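Local coordinates for inositol monophosphatase family protein (Staphylococcus aureus, PDB 5I3S), which probably hydrolyses the phosphate ester of inositol monophosphate or of related sugar phosphates, at residues F114-V118 with M119-L123; V92-Q95 with E96-A99. One frame throughout, in Å; residues are numbered along the deposited sequence.

Two turns that are close in sequence also pack against each other in space, their centres about 12 Å apart. Interaction 2, the exit of helix 88-94, comes first along the chain, and interaction 1 closes the hairpin of strands 109-117 and 122-127. M119, in the hairpin turn, bridges them: its CG lies 3.7 Å from F98 CZ and 3.4 Å from Q95 O. Farther along, Y116 O meets A99 CB at 3.4 Å, where adjacent strands run side by side. A backbone bond from A99 to D86 ties the end of interaction 2 to the DPIDGT segment, whose aspartates bind metal ions in relatives.

Interaction 1 (F114-V118 with M119-L123); sequences FVYDV and MADVL
Y116 and D121 are joined across this hairpin by a side-chain hydrogen bond, Y116 OH donating to D121 OD1 over 2.7 Å. The pair illustrates how a turn can be tied back to the strand that leads into it. With CG swung opposite its own backbone nitrogen (chi1 -175°), the tyrosine reaches forward along the turn, and V118 CA lies over one face of its ring. The carboxylate oxygen sits at the ring edge. Ring and carboxylate planes stand 75° apart, and the hydroxyl approaches OD1 from above the carboxylate plane.

The buried, tightly packed part lies where the strands pair. L123 sets its CD1 branch 3.8 Å from Y116 CB, and the same methyl touches F114 CB near the edge of the phenylalanine ring. This apolar side is buried against helix 2-24, where F114 and L123 both touch I11. The next pair, D117 and V122, puts its side chains on the other face of the sheet and is hydrogen-bonded: D117 N gives a short bond of 2.7 Å to V122 O, with an N-H...O angle of 161°, and V122 N returns a longer one of 3.2 Å to D117 O.

The turn itself is held more loosely and is more open to solvent. A120 N makes two weak bonds to D117, one to the main-chain O and one to side-chain OD1, while D121 N bonds to V118 O from above the carbonyl plane. A water links D117 OD1 and M119 N at 2.8 Å from each, tying the aspartate to the start of the turn. A120 and D121 are exposed. D121 takes left-handed backbone angles, and D121 and V122 together stand opposite the single residue D117: a G1 beta bulge closing a beta hairpin, here within the mixed sheet of an inositol monophosphatase-type fold.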
loop_
_atom_site.group_PDB
_atom_site.type_symbol
_atom_site.label_atom_id
_atom_site.label_comp_id
_atom_site.label_asym_id
_atom_site.label_seq_id
_atom_site.Cartn_x
_atom_site.Cartn_y
_atom_site.Cartn_z
ATOM N N PHE A 114 -8.854 -11.723 -15.072
ATOM C CA PHE A 114 -8.803 -10.282 -15.301
ATOM C C PHE A 114 -8.873 -9.514 -13.992
ATOM O O PHE A 114 -9.804 -9.742 -13.248
ATOM C CB PHE A 114 -9.974 -9.811 -16.196
ATOM C CG PHE A 114 -10.096 -10.557 -17.513
ATOM C CD1 PHE A 114 -9.483 -10.085 -18.658
ATOM C CD2 PHE A 114 -10.851 -11.735 -17.603
ATOM C CE1 PHE A 114 -9.604 -10.767 -19.872
ATOM C CE2 PHE A 114 -10.977 -12.429 -18.807
ATOM C CZ PHE A 114 -10.357 -11.938 -19.944
ATOM N N VAL A 115 -7.901 -8.629 -13.712
ATOM C CA VAL A 115 -8.050 -7.634 -12.637
ATOM C C VAL A 115 -7.749 -6.224 -13.178
ATOM O O VAL A 115 -6.656 -5.948 -13.670
ATOM C CB VAL A 115 -7.386 -7.996 -11.256
ATOM C CG1 VAL A 115 -6.915 -9.429 -11.150
ATOM C CG2 VAL A 115 -6.292 -7.109 -10.839
ATOM N N TYR A 116 -8.778 -5.376 -13.158
ATOM C CA TYR A 116 -8.746 -4.081 -13.833
ATOM C C TYR A 116 -8.632 -3.008 -12.816
ATOM O O TYR A 116 -9.563 -2.822 -12.039
ATOM C CB TYR A 116 -9.999 -3.849 -14.689
ATOM C CG TYR A 116 -9.994 -2.564 -15.520
ATOM C CD1 TYR A 116 -8.808 -2.053 -16.074
ATOM C CD2 TYR A 116 -11.178 -1.884 -15.809
ATOM C CE1 TYR A 116 -8.808 -0.888 -16.853
ATOM C CE2 TYR A 116 -11.167 -0.731 -16.579
ATOM C CZ TYR A 116 -9.970 -0.239 -17.094
ATOM O OH TYR A 116 -9.943 0.905 -17.833
ATOM N N ASP A 117 -7.481 -2.340 -12.778
ATOM C CA ASP A 117 -7.247 -1.251 -11.825
ATOM C C ASP A 117 -7.904 -0.042 -12.493
ATOM O O ASP A 117 -7.331 0.595 -13.359
ATOM C CB ASP A 117 -5.734 -1.037 -11.536
ATOM C CG ASP A 117 -5.456 0.084 -10.541
ATOM O OD1 ASP A 117 -6.306 1.019 -10.396
ATOM O OD2 ASP A 117 -4.376 0.054 -9.909
ATOM N N VAL A 118 -9.136 0.200 -12.114
ATOM C CA VAL A 118 -9.991 1.126 -12.816
ATOM C C VAL A 118 -9.384 2.545 -12.863
ATOM O O VAL A 118 -9.379 3.149 -13.927
ATOM C CB VAL A 118 -11.392 1.202 -12.165
ATOM C CG1 VAL A 118 -12.218 2.306 -12.796
ATOM C CG2 VAL A 118 -12.101 -0.147 -12.286
ATOM N N MET A 119 -8.871 3.046 -11.732
ATOM C CA MET A 119 -8.419 4.405 -11.684
ATOM C C MET A 119 -7.060 4.642 -12.316
ATOM O O MET A 119 -6.771 5.778 -12.685
ATOM C CB MET A 119 -8.520 5.010 -10.283
ATOM C CG MET A 119 -9.935 5.044 -9.718
ATOM S SD MET A 119 -11.348 5.628 -10.694
ATOM C CE MET A 119 -10.902 7.364 -10.675
ATOM N N ALA A 120 -6.239 3.617 -12.500
ATOM C CA ALA A 120 -5.014 3.786 -13.305
ATOM C C ALA A 120 -5.188 3.386 -14.766
ATOM O O ALA A 120 -4.274 3.529 -15.563
ATOM C CB ALA A 120 -3.908 2.989 -12.701
ATOM N N ASP A 121 -6.339 2.878 -15.132
ATOM C CA ASP A 121 -6.537 2.239 -16.450
ATOM C C ASP A 121 -5.482 1.155 -16.767
ATOM O O ASP A 121 -4.795 1.204 -17.821
ATOM C CB ASP A 121 -6.630 3.320 -17.586
ATOM C CG ASP A 121 -7.155 2.754 -18.937
ATOM O OD1 ASP A 121 -7.684 1.593 -19.042
ATOM O OD2 ASP A 121 -7.037 3.504 -19.936
ATOM N N VAL A 122 -5.299 0.229 -15.830
ATOM C CA VAL A 122 -4.368 -0.870 -16.057
ATOM C C VAL A 122 -5.090 -2.189 -15.851
ATOM O O VAL A 122 -5.588 -2.489 -14.765
ATOM C CB VAL A 122 -3.138 -0.818 -15.120
ATOM C CG1 VAL A 122 -2.179 -1.962 -15.433
ATOM C CG2 VAL A 122 -2.388 0.545 -15.193
ATOM N N LEU A 123 -5.166 -2.960 -16.906
ATOM C CA LEU A 123 -5.855 -4.222 -16.910
ATOM C C LEU A 123 -4.796 -5.265 -16.844
ATOM O O LEU A 123 -3.967 -5.338 -17.745
ATOM C CB LEU A 123 -6.621 -4.390 -18.199
ATOM C CG LEU A 123 -7.285 -5.760 -18.418
ATOM C CD1 LEU A 123 -8.401 -5.973 -17.426
ATOM C CD2 LEU A 123 -7.819 -5.838 -19.817
HETATM O O HOH W 1 -8.660 1.885 -9.166
#

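Interaction 2 (V92-Q95 with E96-A99); sequences VHQQ and ENFA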
loop_
_atom_site.group_PDB
_atom_site.type_symbol
_atom_site.label_atom_id
_atom_site.label_comp_id
_atom_site.label_asym_id
_atom_site.label_seq_id
_atom_site.Cartn_x
_atom_site.Cartn_y
_atom_site.Cartn_z
ATOM N N VAL A 92 -14.176 3.772 -1.085
ATOM C CA VAL A 92 -14.862 4.766 -0.252
ATOM C C VAL A 92 -13.897 5.850 0.215
ATOM O O VAL A 92 -14.205 7.030 0.049
ATOM C CB VAL A 92 -15.589 4.119 0.950
ATOM C CG1 VAL A 92 -16.084 5.156 1.977
ATOM C CG2 VAL A 92 -16.764 3.307 0.437
ATOM N N HIS A 93 -12.732 5.466 0.742
ATOM C CA HIS A 93 -11.800 6.442 1.339
ATOM C C HIS A 93 -10.767 7.145 0.468
ATOM O O HIS A 93 -10.330 8.252 0.814
ATOM C CB HIS A 93 -11.053 5.800 2.507
ATOM C CG HIS A 93 -11.924 5.615 3.697
ATOM N ND1 HIS A 93 -11.921 6.500 4.746
ATOM C CD2 HIS A 93 -12.887 4.706 3.964
ATOM C CE1 HIS A 93 -12.803 6.107 5.642
ATOM N NE2 HIS A 93 -13.412 5.026 5.184
ATOM N N GLN A 94 -10.323 6.474 -0.590
ATOM C CA GLN A 94 -9.225 6.949 -1.434
ATOM C C GLN A 94 -9.639 7.264 -2.877
ATOM O O GLN A 94 -8.843 7.853 -3.611
ATOM C CB GLN A 94 -8.134 5.866 -1.453
ATOM C CG GLN A 94 -7.726 5.292 -0.098
ATOM C CD GLN A 94 -6.551 4.315 -0.219
ATOM O OE1 GLN A 94 -6.503 3.495 -1.161
ATOM N NE2 GLN A 94 -5.614 4.376 0.723
ATOM N N GLN A 95 -10.835 6.800 -3.305
ATOM C CA GLN A 95 -11.309 6.920 -4.684
ATOM C C GLN A 95 -10.348 6.368 -5.743
ATOM O O GLN A 95 -10.246 6.921 -6.860
ATOM C CB GLN A 95 -11.671 8.391 -5.049
ATOM C CG GLN A 95 -12.736 9.010 -4.169
ATOM C CD GLN A 95 -12.194 9.371 -2.770
ATOM O OE1 GLN A 95 -11.083 9.919 -2.627
ATOM N NE2 GLN A 95 -12.989 9.063 -1.725
ATOM N N GLU A 96 -9.697 5.258 -5.402
ATOM C CA GLU A 96 -8.750 4.564 -6.252
ATOM C C GLU A 96 -8.217 3.379 -5.457
ATOM O O GLU A 96 -8.649 3.161 -4.322
ATOM C CB GLU A 96 -7.579 5.482 -6.727
ATOM C CG GLU A 96 -6.673 5.974 -5.616
ATOM C CD GLU A 96 -5.512 6.874 -6.059
ATOM O OE1 GLU A 96 -4.700 7.222 -5.163
ATOM O OE2 GLU A 96 -5.402 7.239 -7.246
ATOM N N ASN A 97 -7.329 2.598 -6.082
ATOM C CA ASN A 97 -6.771 1.376 -5.512
ATOM C C ASN A 97 -7.776 0.285 -5.276
ATOM O O ASN A 97 -7.697 -0.437 -4.271
ATOM C CB ASN A 97 -5.940 1.708 -4.239
ATOM C CG ASN A 97 -4.863 2.724 -4.544
ATOM O OD1 ASN A 97 -4.238 2.678 -5.613
ATOM N ND2 ASN A 97 -4.673 3.649 -3.664
ATOM N N PHE A 98 -8.693 0.148 -6.247
ATOM C CA PHE A 98 -9.707 -0.882 -6.227
ATOM C C PHE A 98 -9.830 -1.459 -7.613
ATOM O O PHE A 98 -9.603 -0.766 -8.591
ATOM C CB PHE A 98 -11.073 -0.323 -5.820
ATOM C CG PHE A 98 -11.581 0.781 -6.723
ATOM C CD1 PHE A 98 -12.299 0.488 -7.893
ATOM C CD2 PHE A 98 -11.348 2.087 -6.405
ATOM C CE1 PHE A 98 -12.775 1.494 -8.723
ATOM C CE2 PHE A 98 -11.823 3.112 -7.223
ATOM C CZ PHE A 98 -12.530 2.818 -8.383
ATOM N N ALA A 99 -10.209 -2.724 -7.700
ATOM C CA ALA A 99 -10.260 -3.389 -9.008
ATOM C C ALA A 99 -11.612 -4.057 -9.278
ATOM O O ALA A 99 -12.275 -4.455 -8.355
ATOM C CB ALA A 99 -9.140 -4.416 -9.115
#
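Q94 turns its CG opposite its own carbonyl carbon (chi1 -48°) and then runs out extended, while N97 makes the same first turn (chi1 -56°) and points its short amide back; together these torsions bring the two amides into contact. N97 ND2 donates to Q94 OE1 over 3.1 Å along a nearly straight line, 172° at the hydrogen. The acceptor lies in the plane of the asparagine amide, yet the donor stands well above the glutamine carbonyl plane; the side chains cross at about a right angle. The other side of the same glutamine amide is held as well, since Q94 NE2 bonds to N195 O and Y181 OH of the second subunit. Gripped through both OE1 and NE2, the amide of this buried residue has its rotation fixed.

E96 adds a second approach, its CG resting 3.5 Å from Q94 O. Beyond that point its chain is extended, and OE1 bonds to N195 ND2 of the second subunit. On the far side of the bend F98 turns a ring edge toward Q95, CE2 lying 3.9 Å from Q95 C.

Q95 takes positive phi and ends the helix, an arrangement common at helix C-termini. The loop that follows is bound back to helix 88-94 by N97 O and N90 ND2, and F98 meets the F91 ring there. F98 also packs on I18 and M22 of helix 2-24, just before the chain enters strand 99-106.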